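PDB 3ON9: tumour necrosis factor receptor from Ectromelia virus, which probably blunts host immune defence by binding tumour necrosis factor and, through the SECRET domain present here, sequestering chemokines. Local coordinates for residues 32-36 and 37-41. Residues are numbered along the deposited sequence; the frame is centred on the assembly and turned at random.
Sequences TISTS and ELTIT
Ile33 and Ile40 form the hydrogen-bonded antiparallel pair of a tight beta hairpin: Ile33 N reaches Ile40 O at 3.0 Å, and Ile40 N returns to Ile33 O at 2.8 Å, almost straight. Two residues nearer the turn, beyond the non-hydrogen-bonded pair Ser34-Thr39, Thr35 N donates to Leu38 O at 2.9 Å, the one main-chain bond at this end, where Ser36 and Glu37 link the strands.

Side-chain oxygens reinforce that turn. With chi1 at 63°, Thr35 OG1 sits between its own backbone N and carbonyl carbon, within reach of two amides, Glu37 N and Leu38 N, each at 3.1 Å; the N-H...O angles are 159° from Glu37 and 137° from Leu38. The hydroxyl thus takes the Leu38 N-H in place of the Thr35 carbonyl. A water joins it to Glu37 OE2, an oxygen that also accepts from Asn19 N. On the face shared by Thr32, Ser34, Thr39 and Thr41, Thr39 OG1 donates to Ser34 OG at 2.7 Å, and Ser34 OG in turn donates its own hydrogen to a lone pair of Thr35 O at 2.8 Å, in the carbonyl plane.

In van der Waals contact on that face, Thr32 and Thr41 lie side by side, Thr32 CG2 resting 3.4 Å from Thr41 OG1.

Within the beta-sandwich, strand 24-26 flanks 30-34 and strand 82-89 flanks 38-45, while Ile33 and Ile40 pack inward on Phe67 of strand 62-69 in the facing sheet.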
loop_
_atom_site.group_PDB
_atom_site.type_symbol
_atom_site.label_atom_id
_atom_site.label_comp_id
_atom_site.label_asym_id
_atom_site.label_seq_id
_atom_site.Cartn_x
_atom_site.Cartn_y
_atom_site.Cartn_z
ATOM N N THR A 32 2.795 4.126 9.279
ATOM C CA THR A 32 3.304 5.163 8.395
ATOM C C THR A 32 4.686 4.876 7.828
ATOM O O THR A 32 5.552 4.304 8.505
ATOM C CB THR A 32 3.320 6.549 9.080
ATOM O OG1 THR A 32 4.009 6.462 10.337
ATOM C CG2 THR A 32 1.896 7.070 9.305
ATOM N N ILE A 33 4.873 5.279 6.574
ATOM C CA ILE A 33 6.197 5.472 6.002
ATOM C C ILE A 33 6.282 6.943 5.657
ATOM O O ILE A 33 5.389 7.463 5.008
ATOM C CB ILE A 33 6.371 4.652 4.707
ATOM C CG1 ILE A 33 6.256 3.151 5.005
ATOM C CG2 ILE A 33 7.683 5.017 4.014
ATOM C CD1 ILE A 33 5.936 2.296 3.754
ATOM N N SER A 34 7.327 7.640 6.096
ATOM C CA SER A 34 7.433 9.060 5.772
ATOM C C SER A 34 8.834 9.494 5.389
ATOM O O SER A 34 9.820 9.082 6.006
ATOM C CB SER A 34 6.951 9.926 6.951
ATOM O OG SER A 34 6.710 11.250 6.496
ATOM N N THR A 35 8.913 10.336 4.365
ATOM C CA THR A 35 10.115 11.117 4.111
ATOM C C THR A 35 9.741 12.528 4.528
ATOM O O THR A 35 8.658 12.742 5.076
ATOM C CB THR A 35 10.498 11.108 2.624
ATOM O OG1 THR A 35 9.459 11.732 1.852
ATOM C CG2 THR A 35 10.686 9.686 2.146
ATOM N N SER A 36 10.614 13.492 4.279
ATOM C CA SER A 36 10.295 14.867 4.628
ATOM C C SER A 36 9.354 15.488 3.603
ATOM O O SER A 36 8.932 16.628 3.778
ATOM C CB SER A 36 11.564 15.708 4.718
ATOM O OG SER A 36 12.284 15.667 3.497
ATOM N N GLU A 37 9.033 14.758 2.529
ATOM C CA GLU A 37 8.164 15.319 1.478
ATOM C C GLU A 37 6.871 14.530 1.238
ATOM O O GLU A 37 5.932 15.048 0.628
ATOM C CB GLU A 37 8.929 15.478 0.157
ATOM C CG GLU A 37 9.230 14.148 -0.506
ATOM C CD GLU A 37 9.986 14.276 -1.816
ATOM O OE1 GLU A 37 10.182 15.401 -2.320
ATOM O OE2 GLU A 37 10.392 13.222 -2.334
ATOM N N LEU A 38 6.821 13.287 1.713
ATOM C CA LEU A 38 5.665 12.416 1.476
ATOM C C LEU A 38 5.406 11.540 2.685
ATOM O O LEU A 38 6.344 11.011 3.269
ATOM C CB LEU A 38 5.920 11.504 0.262
ATOM C CG LEU A 38 5.672 12.115 -1.117
ATOM C CD1 LEU A 38 6.483 11.387 -2.192
ATOM C CD2 LEU A 38 4.196 12.104 -1.448
ATOM N N THR A 39 4.136 11.372 3.059
ATOM C CA THR A 39 3.798 10.427 4.121
ATOM C C THR A 39 2.730 9.481 3.589
ATOM O O THR A 39 1.747 9.914 2.987
ATOM C CB THR A 39 3.257 11.121 5.378
ATOM O OG1 THR A 39 4.227 12.060 5.863
ATOM C CG2 THR A 39 2.967 10.084 6.483
ATOM N N ILE A 40 2.949 8.190 3.800
ATOM C CA ILE A 40 1.958 7.181 3.444
ATOM C C ILE A 40 1.411 6.598 4.741
ATOM O O ILE A 40 2.170 6.070 5.557
ATOM C CB ILE A 40 2.562 6.059 2.597
ATOM C CG1 ILE A 40 3.266 6.636 1.362
ATOM C CG2 ILE A 40 1.469 5.058 2.199
ATOM C CD1 ILE A 40 4.134 5.625 0.626
ATOM N N THR A 41 0.095 6.701 4.918
ATOM C CA THR A 41 -0.583 6.258 6.139
ATOM C C THR A 41 -1.587 5.154 5.821
ATOM O O THR A 41 -2.491 5.321 4.993
ATOM C CB THR A 41 -1.310 7.431 6.838
ATOM O OG1 THR A 41 -0.366 8.468 7.130
ATOM C CG2 THR A 41 -1.991 6.973 8.135
HETATM O O HOH W 1 9.714 10.989 -0.731
#